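Local coordinates for C3-degrading proteinase (CppA protein) (Streptococcus pneumoniae, PDB 3E0R) that probably acts as a proteinase that degrades complement component C3, and is built from two glyoxalase-like sequence regions in one chain, at residues 66-71 with 193-198; 72-77 with 115-120; 85-90 with 107-112; 102-107 with 122-127. All blocks are in the same frame, centred on the assembly; numbering follows the deposited sequence.

In the fold
Interaction 1 joins the N-terminal family region to the C-terminal one at the start of strand 196-203, which belongs to the eight-stranded sheet; the other three hold together strands, helix and loops of the N-terminal region. The centre of interaction 1 is about 10 Å from that of interaction 2, and the two touch through the Lys67-Asp116 salt bridge. Interaction 2 pairs strands 74-81 and 118-122. Interaction 3, about 16 Å from it between centres, packs helix 84-91 against strand 107-112, the neighbour of 118-122 in the same sheet. Interaction 4, about 10 Å from interaction 3, joins loops at the sheet's end and shares Tyr107 with interaction 3. In sequence, interactions 2 to 4 fall between the segments of interaction 1.

Interaction 1: 66-71 with 193-198; sequences RKVEGR and TWDLSM
Arg66 and Thr193 meet in a single beta bridge, their CA atoms 4.7 Å apart, which fastens the loop between strands 53-59 and 74-81 to the residues leading into strand 196-203. It thereby joins the N-terminal and C-terminal CppA regions, both related by sequence to the glyoxalase clan.

The backbone bond runs from Trp194 N to Arg66 O, 3.0 Å long, with the donor nearly in line with the C=O bond. The same oxygen accepts a CA-H...O contact from Thr193 CA, so one carbonyl is gripped twice. A water continues the link, accepting from Val68 N and donating to Trp194 O.

Aromatic packing comes next. The flat indole of Trp194 suits lying against the Arg66 backbone: Arg66 N sits over one face, toward the rim, and Trp194 CE3 is 3.2 Å from Arg66 O. The chain of Lys67 crosses the indole at about a right angle, its CD 4.1 Å from Trp194 CE3, while its ammonium pairs with Asp116. Trp194 NE1 is satisfied by the carbonyl of Ala60.

Apolar contact falls to Val68, a compact branched residue whose CG2 rests 3.7 Å from Thr193 CB; the same methyl packs against the Trp194 carbonyl.

Arg66, extended from CG to NE, is long enough to run alongside Thr193 and still form a salt bridge with Asp185. Over one face of its guanidinium lies Thr193 CG2, 3.7 Å from Arg66 NH2.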
loop_
_atom_site.group_PDB
_atom_site.type_symbol
_atom_site.label_atom_id
_atom_site.label_comp_id
_atom_site.label_asym_id
_atom_site.label_seq_id
_atom_site.Cartn_x
_atom_site.Cartn_y
_atom_site.Cartn_z
ATOM N N ARG A 66 -18.101 5.003 -3.672
ATOM C CA ARG A 66 -18.717 3.753 -3.291
ATOM C C ARG A 66 -17.727 2.622 -3.136
ATOM O O ARG A 66 -16.558 2.745 -3.456
ATOM C CB ARG A 66 -19.820 3.351 -4.286
ATOM C CG ARG A 66 -19.305 2.995 -5.647
ATOM C CD ARG A 66 -20.311 2.240 -6.477
ATOM N NE ARG A 66 -19.762 2.077 -7.819
ATOM C CZ ARG A 66 -19.002 1.066 -8.219
ATOM N NH1 ARG A 66 -18.539 1.055 -9.462
ATOM N NH2 ARG A 66 -18.691 0.067 -7.400
ATOM N N LYS A 67 -18.240 1.517 -2.616
ATOM C CA LYS A 67 -17.487 0.338 -2.311
ATOM C C LYS A 67 -17.205 -0.405 -3.629
ATOM O O LYS A 67 -18.070 -0.481 -4.504
ATOM C CB LYS A 67 -18.325 -0.526 -1.356
ATOM C CG LYS A 67 -17.539 -1.222 -0.231
ATOM C CD LYS A 67 -17.196 -0.297 1.005
ATOM C CE LYS A 67 -17.134 -1.091 2.394
ATOM N NZ LYS A 67 -15.919 -0.815 3.318
ATOM N N VAL A 68 -16.003 -0.959 -3.768
ATOM C CA VAL A 68 -15.715 -1.885 -4.891
ATOM C C VAL A 68 -16.650 -3.113 -4.847
ATOM O O VAL A 68 -17.002 -3.617 -3.785
ATOM C CB VAL A 68 -14.206 -2.351 -4.955
ATOM C CG1 VAL A 68 -13.962 -3.305 -6.178
ATOM C CG2 VAL A 68 -13.243 -1.143 -4.970
ATOM N N GLU A 69 -17.094 -3.530 -6.025
ATOM C CA GLU A 69 -17.758 -4.797 -6.209
ATOM C C GLU A 69 -16.763 -5.712 -6.910
ATOM O O GLU A 69 -16.263 -5.416 -8.011
ATOM C CB GLU A 69 -19.027 -4.665 -7.072
ATOM C CG GLU A 69 -20.151 -3.837 -6.426
ATOM C CD GLU A 69 -20.768 -4.529 -5.203
ATOM O OE1 GLU A 69 -21.042 -5.778 -5.301
ATOM O OE2 GLU A 69 -20.973 -3.819 -4.162
ATOM N N GLY A 70 -16.481 -6.833 -6.259
ATOM C CA GLY A 70 -15.548 -7.800 -6.813
ATOM C C GLY A 70 -14.156 -7.478 -6.347
ATOM O O GLY A 70 -13.959 -6.851 -5.323
ATOM N N ARG A 71 -13.190 -7.953 -7.114
ATOM C CA ARG A 71 -11.807 -7.804 -6.762
ATOM C C ARG A 71 -11.463 -6.326 -6.782
ATOM O O ARG A 71 -11.994 -5.534 -7.614
ATOM C CB ARG A 71 -10.908 -8.614 -7.703
ATOM C CG ARG A 71 -10.651 -9.991 -7.209
ATOM C CD ARG A 71 -9.807 -10.813 -8.162
ATOM N NE ARG A 71 -9.594 -12.147 -7.609
ATOM C CZ ARG A 71 -8.677 -13.017 -8.018
ATOM N NH1 ARG A 71 -7.829 -12.718 -8.995
ATOM N NH2 ARG A 71 -8.609 -14.206 -7.428
ATOM N N THR A 193 -14.552 4.684 -6.543
ATOM C CA THR A 193 -14.527 3.636 -5.514
ATOM C C THR A 193 -13.480 3.944 -4.471
ATOM O O THR A 193 -12.570 4.722 -4.757
ATOM C CB THR A 193 -14.186 2.238 -6.133
ATOM O OG1 THR A 193 -12.933 2.341 -6.837
ATOM C CG2 THR A 193 -15.341 1.720 -7.100
ATOM N N TRP A 194 -13.595 3.340 -3.283
ATOM C CA TRP A 194 -12.481 3.309 -2.263
ATOM C C TRP A 194 -11.482 2.229 -2.586
ATOM O O TRP A 194 -11.760 1.041 -2.403
ATOM C CB TRP A 194 -13.034 3.109 -0.833
ATOM C CG TRP A 194 -13.844 4.317 -0.337
ATOM C CD1 TRP A 194 -13.351 5.561 -0.011
ATOM C CD2 TRP A 194 -15.281 4.402 -0.161
ATOM N NE1 TRP A 194 -14.380 6.399 0.353
ATOM C CE2 TRP A 194 -15.567 5.707 0.303
ATOM C CE3 TRP A 194 -16.336 3.486 -0.300
ATOM C CZ2 TRP A 194 -16.852 6.123 0.593
ATOM C CZ3 TRP A 194 -17.621 3.899 -0.007
ATOM C CH2 TRP A 194 -17.870 5.216 0.434
ATOM N N ASP A 195 -10.328 2.590 -3.131
ATOM C CA ASP A 195 -9.361 1.566 -3.602
ATOM C C ASP A 195 -8.011 2.225 -3.672
ATOM O O ASP A 195 -7.918 3.378 -3.345
ATOM C CB ASP A 195 -9.743 1.070 -5.012
ATOM C CG ASP A 195 -9.167 -0.331 -5.350
ATOM O OD1 ASP A 195 -8.235 -0.871 -4.690
ATOM O OD2 ASP A 195 -9.712 -0.894 -6.290
ATOM N N LEU A 196 -7.001 1.502 -4.151
ATOM C CA LEU A 196 -5.748 2.099 -4.584
ATOM C C LEU A 196 -5.973 3.125 -5.742
ATOM O O LEU A 196 -6.495 2.758 -6.810
ATOM C CB LEU A 196 -4.761 0.979 -5.042
ATOM C CG LEU A 196 -3.413 1.432 -5.650
ATOM C CD1 LEU A 196 -2.395 1.950 -4.551
ATOM C CD2 LEU A 196 -2.843 0.312 -6.510
ATOM N N SER A 197 -5.577 4.379 -5.514
ATOM C CA SER A 197 -5.854 5.452 -6.439
ATOM C C SER A 197 -4.613 6.099 -7.017
ATOM O O SER A 197 -4.678 6.678 -8.091
ATOM C CB SER A 197 -6.672 6.522 -5.772
ATOM O OG SER A 197 -5.978 7.118 -4.694
HETATM N N MSE A 198 -3.495 5.987 -6.301
HETATM C CA MSE A 198 -2.224 6.464 -6.783
HETATM C C MSE A 198 -1.051 5.623 -6.316
HETATM O O MSE A 198 -1.019 5.130 -5.222
HETATM C CB MSE A 198 -2.053 7.898 -6.326
HETATM C CG MSE A 198 -0.740 8.539 -6.731
HETATM SE SE MSE A 198 -0.864 10.443 -6.396
HETATM C CE MSE A 198 0.696 10.617 -5.247
HETATM O O HOH W 1 -14.179 -0.406 -1.762
#

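Interaction 2: 72-77 with 115-120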
loop_
_atom_site.group_PDB
_atom_site.type_symbol
_atom_site.label_atom_id
_atom_site.label_comp_id
_atom_site.label_asym_id
_atom_site.label_seq_id
_atom_site.Cartn_x
_atom_site.Cartn_y
_atom_site.Cartn_z
ATOM N N LYS A 72 -10.585 -5.947 -5.863
ATOM C CA LYS A 72 -10.097 -4.555 -5.823
ATOM C C LYS A 72 -8.824 -4.523 -6.616
ATOM O O LYS A 72 -8.157 -5.545 -6.771
ATOM C CB LYS A 72 -9.826 -4.096 -4.387
ATOM C CG LYS A 72 -11.022 -4.018 -3.473
ATOM C CD LYS A 72 -10.637 -3.350 -2.127
ATOM C CE LYS A 72 -10.885 -1.836 -2.125
ATOM N NZ LYS A 72 -10.370 -1.126 -0.895
ATOM N N LYS A 73 -8.466 -3.338 -7.095
ATOM C CA LYS A 73 -7.159 -3.121 -7.757
ATOM C C LYS A 73 -6.023 -3.533 -6.788
ATOM O O LYS A 73 -5.057 -4.172 -7.175
ATOM C CB LYS A 73 -7.042 -1.671 -8.211
ATOM C CG LYS A 73 -8.067 -1.276 -9.257
ATOM C CD LYS A 73 -7.851 0.189 -9.696
ATOM C CE LYS A 73 -9.123 0.839 -10.264
ATOM N NZ LYS A 73 -8.898 2.218 -10.828
ATOM N N LEU A 74 -6.193 -3.230 -5.510
ATOM C CA LEU A 74 -5.279 -3.704 -4.472
ATOM C C LEU A 74 -5.730 -5.095 -4.114
ATOM O O LEU A 74 -6.785 -5.267 -3.531
ATOM C CB LEU A 74 -5.270 -2.801 -3.215
ATOM C CG LEU A 74 -4.240 -3.268 -2.143
ATOM C CD1 LEU A 74 -2.877 -2.945 -2.542
ATOM C CD2 LEU A 74 -4.520 -2.694 -0.792
ATOM N N ALA A 75 -4.948 -6.086 -4.506
ATOM C CA ALA A 75 -5.165 -7.469 -4.125
ATOM C C ALA A 75 -4.758 -7.636 -2.638
ATOM O O ALA A 75 -5.598 -7.987 -1.817
ATOM C CB ALA A 75 -4.388 -8.426 -5.070
ATOM N N ARG A 76 -3.509 -7.319 -2.294
ATOM C CA ARG A 76 -3.051 -7.299 -0.891
ATOM C C ARG A 76 -1.960 -6.248 -0.668
ATOM O O ARG A 76 -1.115 -6.095 -1.507
ATOM C CB ARG A 76 -2.446 -8.642 -0.496
ATOM C CG ARG A 76 -3.409 -9.721 -0.024
ATOM C CD ARG A 76 -2.694 -10.748 0.861
ATOM N NE ARG A 76 -1.570 -11.335 0.141
ATOM C CZ ARG A 76 -0.879 -12.421 0.533
ATOM N NH1 ARG A 76 -1.148 -13.055 1.658
ATOM N NH2 ARG A 76 0.115 -12.873 -0.206
ATOM N N LEU A 77 -1.980 -5.556 0.470
ATOM C CA LEU A 77 -0.851 -4.761 0.946
ATOM C C LEU A 77 -0.004 -5.618 1.813
ATOM O O LEU A 77 -0.511 -6.253 2.724
ATOM C CB LEU A 77 -1.319 -3.575 1.791
ATOM C CG LEU A 77 -0.328 -2.394 2.018
ATOM C CD1 LEU A 77 -0.088 -1.577 0.758
ATOM C CD2 LEU A 77 -0.865 -1.507 3.169
ATOM N N GLU A 115 -11.791 -0.338 4.767
ATOM C CA GLU A 115 -12.236 -0.278 3.354
ATOM C C GLU A 115 -12.094 -1.632 2.647
ATOM O O GLU A 115 -12.174 -1.728 1.403
ATOM C CB GLU A 115 -11.474 0.798 2.593
ATOM C CG GLU A 115 -11.345 2.106 3.288
ATOM C CD GLU A 115 -12.638 2.779 3.584
ATOM O OE1 GLU A 115 -13.658 2.616 2.838
ATOM O OE2 GLU A 115 -12.620 3.517 4.589
ATOM N N ASP A 116 -11.841 -2.644 3.480
ATOM C CA ASP A 116 -11.754 -4.079 3.123
ATOM C C ASP A 116 -10.526 -4.371 2.288
ATOM O O ASP A 116 -10.525 -5.249 1.440
ATOM C CB ASP A 116 -13.007 -4.581 2.387
ATOM C CG ASP A 116 -14.261 -4.334 3.147
ATOM O OD1 ASP A 116 -14.399 -4.924 4.247
ATOM O OD2 ASP A 116 -15.098 -3.545 2.634
ATOM N N ASP A 117 -9.482 -3.617 2.527
ATOM C CA ASP A 117 -8.204 -3.905 1.945
ATOM C C ASP A 117 -7.606 -4.985 2.824
ATOM O O ASP A 117 -7.639 -4.890 4.049
ATOM C CB ASP A 117 -7.372 -2.632 1.945
ATOM C CG ASP A 117 -7.905 -1.581 0.954
ATOM O OD1 ASP A 117 -8.264 -2.006 -0.183
ATOM O OD2 ASP A 117 -7.928 -0.332 1.299
ATOM N N LEU A 118 -7.090 -6.042 2.202
ATOM C CA LEU A 118 -6.443 -7.140 2.930
ATOM C C LEU A 118 -4.974 -6.829 3.085
ATOM O O LEU A 118 -4.274 -6.571 2.105
ATOM C CB LEU A 118 -6.636 -8.448 2.171
ATOM C CG LEU A 118 -6.197 -9.788 2.771
ATOM C CD1 LEU A 118 -6.727 -10.098 4.192
ATOM C CD2 LEU A 118 -6.679 -10.856 1.849
ATOM N N ILE A 119 -4.516 -6.845 4.340
ATOM C CA ILE A 119 -3.142 -6.498 4.707
ATOM C C ILE A 119 -2.493 -7.722 5.297
ATOM O O ILE A 119 -3.093 -8.384 6.130
ATOM C CB ILE A 119 -3.040 -5.310 5.741
ATOM C CG1 ILE A 119 -3.477 -3.926 5.202
ATOM C CG2 ILE A 119 -1.572 -5.047 6.118
ATOM C CD1 ILE A 119 -4.774 -3.791 4.484
ATOM N N LEU A 120 -1.297 -8.045 4.810
ATOM C CA LEU A 120 -0.451 -9.072 5.367
ATOM C C LEU A 120 0.677 -8.380 6.101
ATOM O O LEU A 120 1.375 -7.574 5.513
ATOM C CB LEU A 120 0.125 -9.989 4.262
ATOM C CG LEU A 120 1.207 -11.032 4.689
ATOM C CD1 LEU A 120 0.597 -12.087 5.662
ATOM C CD2 LEU A 120 1.837 -11.723 3.540
HETATM O O HOH W 2 -9.352 1.383 -0.566
HETATM O O HOH W 3 -7.521 -5.694 -0.728
#
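Leu77 lies between Leu118 and Leu120 at the tight end of this contact: Leu77 N donates to Leu118 O at 3.0 Å, and Leu120 N to Leu77 O at 2.9 Å. Leu77 and Ile119 point the same way, CB of the first 4.1 Å from CG1 of the second; branched apolar side chains suit this buried face. These bonds make strands 74-81 and 118-122 parallel neighbours in a mixed sheet that also takes in strand 151-159. Arg76 and Leu118, both partly exposed, lie side by side, Arg76 CG 3.9 Å from Leu118 CD2. Leu120 CD2 lies over one face of the Arg76 guanidinium, whose charge is met by Glu156 and Glu110. Toward the loops the backbones part, and a water bridges Leu74 O and Leu118 N. There the long chain of Lys72 bends at chi3 (93°), which places CE near Asp117, and NZ beyond it makes a salt bridge with Asp117 OD1 whose modelled length is doubtfully short. NZ also donates to Glu115 O at 3.0 Å, from above the carbonyl plane, and to a water held by Asp117 OD2.

Interaction 3: 85-90 with 107-112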
loop_
_atom_site.group_PDB
_atom_site.type_symbol
_atom_site.label_atom_id
_atom_site.label_comp_id
_atom_site.label_asym_id
_atom_site.label_seq_id
_atom_site.Cartn_x
_atom_site.Cartn_y
_atom_site.Cartn_z
ATOM N N LEU A 85 9.460 -9.650 16.816
ATOM C CA LEU A 85 8.784 -9.473 18.098
ATOM C C LEU A 85 7.857 -8.264 18.106
ATOM O O LEU A 85 7.036 -8.128 18.997
ATOM C CB LEU A 85 9.797 -9.382 19.243
ATOM C CG LEU A 85 10.738 -10.578 19.363
ATOM C CD1 LEU A 85 11.620 -10.355 20.575
ATOM C CD2 LEU A 85 9.947 -11.904 19.416
ATOM N N GLU A 86 7.961 -7.393 17.112
ATOM C CA GLU A 86 6.997 -6.312 17.007
ATOM C C GLU A 86 5.666 -6.827 16.489
ATOM O O GLU A 86 4.648 -6.282 16.903
ATOM C CB GLU A 86 7.519 -5.135 16.185
ATOM C CG GLU A 86 8.727 -4.505 16.801
ATOM C CD GLU A 86 9.386 -3.491 15.896
ATOM O OE1 GLU A 86 8.831 -3.148 14.818
ATOM O OE2 GLU A 86 10.488 -3.026 16.281
ATOM N N ILE A 87 5.652 -7.852 15.623
ATOM C CA ILE A 87 4.366 -8.473 15.189
ATOM C C ILE A 87 3.610 -9.148 16.360
ATOM O O ILE A 87 2.376 -9.094 16.455
ATOM C CB ILE A 87 4.554 -9.512 14.035
ATOM C CG1 ILE A 87 5.005 -8.797 12.748
ATOM C CG2 ILE A 87 3.232 -10.341 13.766
ATOM C CD1 ILE A 87 5.537 -9.723 11.705
ATOM N N GLU A 88 4.372 -9.772 17.255
ATOM C CA GLU A 88 3.822 -10.434 18.423
ATOM C C GLU A 88 3.306 -9.408 19.427
ATOM O O GLU A 88 2.384 -9.702 20.190
ATOM C CB GLU A 88 4.871 -11.356 19.069
ATOM C CG GLU A 88 5.496 -12.376 18.076
ATOM C CD GLU A 88 6.286 -13.521 18.741
ATOM O OE1 GLU A 88 6.598 -13.479 19.973
ATOM O OE2 GLU A 88 6.612 -14.478 17.996
ATOM N N GLY A 89 3.916 -8.222 19.438
ATOM C CA GLY A 89 3.448 -7.119 20.265
ATOM C C GLY A 89 2.072 -6.655 19.815
ATOM O O GLY A 89 1.150 -6.489 20.636
ATOM N N ILE A 90 1.949 -6.441 18.507
ATOM C CA ILE A 90 0.676 -6.098 17.873
ATOM C C ILE A 90 -0.411 -7.128 18.207
ATOM O O ILE A 90 -1.500 -6.755 18.638
ATOM C CB ILE A 90 0.802 -5.975 16.312
ATOM C CG1 ILE A 90 1.739 -4.841 15.897
ATOM C CG2 ILE A 90 -0.559 -5.734 15.639
ATOM C CD1 ILE A 90 2.125 -5.025 14.379
ATOM N N TYR A 107 5.782 -15.115 13.622
ATOM C CA TYR A 107 4.388 -15.085 13.266
ATOM C C TYR A 107 4.108 -14.015 12.168
ATOM O O TYR A 107 4.946 -13.134 11.835
ATOM C CB TYR A 107 3.510 -14.928 14.520
ATOM C CG TYR A 107 3.631 -16.131 15.459
ATOM C CD1 TYR A 107 2.837 -17.294 15.289
ATOM C CD2 TYR A 107 4.586 -16.134 16.502
ATOM C CE1 TYR A 107 2.972 -18.414 16.181
ATOM C CE2 TYR A 107 4.730 -17.234 17.390
ATOM C CZ TYR A 107 3.930 -18.369 17.221
ATOM O OH TYR A 107 4.100 -19.439 18.097
ATOM N N ALA A 108 2.957 -14.175 11.547
ATOM C CA ALA A 108 2.506 -13.229 10.538
ATOM C C ALA A 108 0.999 -13.265 10.616
ATOM O O ALA A 108 0.422 -14.217 11.165
ATOM C CB ALA A 108 2.985 -13.645 9.185
ATOM N N PHE A 109 0.346 -12.233 10.109
ATOM C CA PHE A 109 -1.111 -12.301 10.049
ATOM C C PHE A 109 -1.692 -11.503 8.924
ATOM O O PHE A 109 -1.027 -10.676 8.342
ATOM C CB PHE A 109 -1.767 -11.934 11.417
ATOM C CG PHE A 109 -1.604 -10.527 11.805
ATOM C CD1 PHE A 109 -2.592 -9.600 11.487
ATOM C CD2 PHE A 109 -0.443 -10.101 12.480
ATOM C CE1 PHE A 109 -2.443 -8.270 11.817
ATOM C CE2 PHE A 109 -0.272 -8.778 12.818
ATOM C CZ PHE A 109 -1.288 -7.849 12.483
ATOM N N GLU A 110 -2.944 -11.819 8.621
ATOM C CA GLU A 110 -3.786 -11.016 7.776
ATOM C C GLU A 110 -4.940 -10.398 8.581
ATOM O O GLU A 110 -5.394 -10.938 9.541
ATOM C CB GLU A 110 -4.347 -11.850 6.670
ATOM C CG GLU A 110 -3.406 -12.052 5.534
ATOM C CD GLU A 110 -3.939 -13.061 4.554
ATOM O OE1 GLU A 110 -4.642 -13.974 5.013
ATOM O OE2 GLU A 110 -3.662 -12.945 3.351
ATOM N N ILE A 111 -5.346 -9.216 8.151
ATOM C CA ILE A 111 -6.423 -8.456 8.731
ATOM C C ILE A 111 -7.016 -7.569 7.605
ATOM O O ILE A 111 -6.288 -7.149 6.731
ATOM C CB ILE A 111 -5.877 -7.650 9.913
ATOM C CG1 ILE A 111 -7.012 -7.156 10.804
ATOM C CG2 ILE A 111 -5.005 -6.503 9.446
ATOM C CD1 ILE A 111 -6.529 -6.635 12.132
ATOM N N PHE A 112 -8.330 -7.335 7.620
ATOM C CA PHE A 112 -8.998 -6.398 6.731
ATOM C C PHE A 112 -9.066 -4.976 7.357
ATOM O O PHE A 112 -9.296 -4.757 8.566
ATOM C CB PHE A 112 -10.413 -6.887 6.375
ATOM C CG PHE A 112 -10.459 -7.977 5.281
ATOM C CD1 PHE A 112 -10.433 -7.645 3.931
ATOM C CD2 PHE A 112 -10.566 -9.326 5.603
ATOM C CE1 PHE A 112 -10.484 -8.660 2.926
ATOM C CE2 PHE A 112 -10.618 -10.311 4.600
ATOM C CZ PHE A 112 -10.572 -9.976 3.278
#
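Ile87 is the first residue of helix 85-90 to touch strand 107-112, and both its branches rest on Tyr107 O, CD1 at 3.5 Å. CG2, anti to the backbone N, in addition reaches the edge of the Phe109 ring in its plane, 3.9 Å from Phe109 CD2. A beta-branched chain suits this place because its two arms cover carbonyl and ring together. Glu88, one residue on, extends beyond CG to the Tyr107 ring, and its OE2 lies in the ring plane at the edge, 3.0 Å from Tyr107 CD2, where a carboxylate oxygen would be drawn to the slightly positive ring hydrogens. Three residues after Ile87, about one turn on, Ile90 crosses Phe109 at about a right angle and lays CG2 3.9 Å from Phe109 CZ, closing the apolar patch that Ile87 began. Helix and strand axes approach to 8.0 Å at 49°. A helix resting on its own sheet in this way, after strand 74-81 and before strands 99-102, 107-112 and 118-122, is consistent with the beta-alpha-beta-beta-beta module of the glyoxalase fold.

Interaction 4: 102-107 with 122-127; sequences KGQNGY and HAEDDI
Asn105 and Glu124 bring their CA atoms to 5.8 Å where the turn between strands 99-102 and 107-112, closed by Gly103 N bonding to Gly106 O, comes up against the loop after strand 118-122.

The carboxylate of Glu124 carries the contact. A bend at chi2 (-49°) folds CD back toward the turn, where OE1 takes the N-H of Asn105 on its syn lone pair; that bond is 2.7 Å long and nearly straight (173°). OE2 receives a second, weak bond from Gly106 N. The carboxylate, probably charged, thus accepts N-H groups of a tight turn, and an acidic residue suits the place. Gly103 suits it as well, for without a side chain its backbone can come close to the carboxylate, Gly103 CA lying 3.4 Å from Glu124 OE2. Gln104 packs its CB 3.3 Å from Glu124 OE1. A water accepts from Ala123 N and lies close to Glu124 OE2 and Tyr107 O. Toward the solvent another water lies between Asp125 OD2 and Gln104 OE1, the latter bond weak. Glu124 is steadied in its own loop by its N-H, which donates to His122 ND1 at 2.9 Å.

Around this contact, His122 at the end of strand 118-122 packs on Ile78 and Lys80 of strand 74-81, Ala123 lies against Pro84 and Ile87 of helix 84-91, and Glu124 touches Leu130 just before strand 131-132.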
loop_
_atom_site.group_PDB
_atom_site.type_symbol
_atom_site.label_atom_id
_atom_site.label_comp_id
_atom_site.label_asym_id
_atom_site.label_seq_id
_atom_site.Cartn_x
_atom_site.Cartn_y
_atom_site.Cartn_z
ATOM N N LYS A 102 2.619 -18.568 10.486
ATOM C CA LYS A 102 3.975 -18.511 11.028
ATOM C C LYS A 102 4.925 -19.033 9.972
ATOM O O LYS A 102 4.611 -19.999 9.271
ATOM C CB LYS A 102 4.118 -19.320 12.311
ATOM C CG LYS A 102 5.607 -19.469 12.758
ATOM C CD LYS A 102 5.815 -19.714 14.256
ATOM C CE LYS A 102 7.331 -19.716 14.626
ATOM N NZ LYS A 102 8.082 -18.517 14.113
ATOM N N GLY A 103 6.073 -18.383 9.840
ATOM C CA GLY A 103 7.119 -18.862 8.946
ATOM C C GLY A 103 8.460 -19.063 9.628
ATOM O O GLY A 103 8.541 -19.228 10.855
ATOM N N GLN A 104 9.512 -19.035 8.810
ATOM C CA GLN A 104 10.904 -19.033 9.293
ATOM C C GLN A 104 11.142 -18.096 10.481
ATOM O O GLN A 104 11.487 -18.555 11.568
ATOM C CB GLN A 104 11.889 -18.664 8.152
ATOM C CG GLN A 104 13.376 -18.854 8.514
ATOM C CD GLN A 104 14.376 -18.409 7.421
ATOM O OE1 GLN A 104 14.145 -17.442 6.681
ATOM N NE2 GLN A 104 15.522 -19.114 7.354
ATOM N N ASN A 105 10.980 -16.790 10.272
ATOM C CA ASN A 105 11.405 -15.803 11.290
ATOM C C ASN A 105 10.411 -15.519 12.435
ATOM O O ASN A 105 10.835 -15.171 13.550
ATOM C CB ASN A 105 11.823 -14.482 10.642
ATOM C CG ASN A 105 12.911 -14.650 9.595
ATOM O OD1 ASN A 105 13.050 -13.796 8.725
ATOM N ND2 ASN A 105 13.681 -15.746 9.671
ATOM N N GLY A 106 9.116 -15.677 12.185
ATOM C CA GLY A 106 8.126 -15.491 13.247
ATOM C C GLY A 106 6.680 -15.639 12.808
ATOM O O GLY A 106 6.378 -16.208 11.764
ATOM N N TYR A 107 5.782 -15.115 13.622
ATOM C CA TYR A 107 4.388 -15.085 13.266
ATOM C C TYR A 107 4.108 -14.015 12.168
ATOM O O TYR A 107 4.946 -13.134 11.835
ATOM C CB TYR A 107 3.510 -14.928 14.520
ATOM C CG TYR A 107 3.631 -16.131 15.459
ATOM C CD1 TYR A 107 2.837 -17.294 15.289
ATOM C CD2 TYR A 107 4.586 -16.134 16.502
ATOM C CE1 TYR A 107 2.972 -18.414 16.181
ATOM C CE2 TYR A 107 4.730 -17.234 17.390
ATOM C CZ TYR A 107 3.930 -18.369 17.221
ATOM O OH TYR A 107 4.100 -19.439 18.097
ATOM N N HIS A 122 4.117 -9.349 8.113
ATOM C CA HIS A 122 4.983 -10.482 8.244
ATOM C C HIS A 122 6.404 -9.992 8.442
ATOM O O HIS A 122 6.667 -8.824 8.409
ATOM C CB HIS A 122 4.869 -11.382 6.999
ATOM C CG HIS A 122 5.608 -10.852 5.815
ATOM N ND1 HIS A 122 6.916 -11.196 5.538
ATOM C CD2 HIS A 122 5.237 -9.988 4.845
ATOM C CE1 HIS A 122 7.325 -10.548 4.456
ATOM N NE2 HIS A 122 6.329 -9.800 4.021
ATOM N N ALA A 123 7.327 -10.922 8.627
ATOM C CA ALA A 123 8.711 -10.587 8.912
ATOM C C ALA A 123 9.688 -11.474 8.132
ATOM O O ALA A 123 10.844 -11.616 8.554
ATOM C CB ALA A 123 8.945 -10.721 10.400
ATOM N N GLU A 124 9.239 -12.042 6.999
ATOM C CA GLU A 124 9.944 -13.131 6.303
ATOM C C GLU A 124 10.736 -12.575 5.141
ATOM O O GLU A 124 10.341 -11.561 4.544
ATOM C CB GLU A 124 8.971 -14.173 5.735
ATOM C CG GLU A 124 8.090 -14.945 6.732
ATOM C CD GLU A 124 8.842 -15.556 7.949
ATOM O OE1 GLU A 124 10.055 -15.958 7.861
ATOM O OE2 GLU A 124 8.175 -15.608 9.012
ATOM N N ASP A 125 11.853 -13.239 4.815
ATOM C CA ASP A 125 12.609 -12.915 3.591
ATOM C C ASP A 125 11.919 -13.573 2.375
ATOM O O ASP A 125 12.240 -13.299 1.221
ATOM C CB ASP A 125 14.077 -13.343 3.681
ATOM C CG ASP A 125 14.685 -13.092 5.051
ATOM O OD1 ASP A 125 15.648 -12.294 5.151
ATOM O OD2 ASP A 125 14.208 -13.711 6.027
ATOM N N ASP A 126 10.952 -14.431 2.653
ATOM C CA ASP A 126 10.144 -15.025 1.627
ATOM C C ASP A 126 8.813 -15.382 2.263
ATOM O O ASP A 126 8.717 -16.337 3.039
ATOM C CB ASP A 126 10.870 -16.255 1.082
ATOM C CG ASP A 126 9.962 -17.197 0.274
ATOM O OD1 ASP A 126 8.877 -16.777 -0.214
ATOM O OD2 ASP A 126 10.370 -18.377 0.133
ATOM N N ILE A 127 7.785 -14.614 1.933
ATOM C CA ILE A 127 6.440 -14.860 2.478
ATOM C C ILE A 127 5.859 -16.249 2.059
ATOM O O ILE A 127 4.825 -16.680 2.568
ATOM C CB ILE A 127 5.437 -13.662 2.157
ATOM C CG1 ILE A 127 4.764 -13.808 0.771
ATOM C CG2 ILE A 127 6.143 -12.347 2.171
ATOM C CD1 ILE A 127 4.151 -12.503 0.247
HETATM O O HOH W 4 15.931 -15.678 7.937
HETATM O O HOH W 5 6.315 -13.342 9.798
#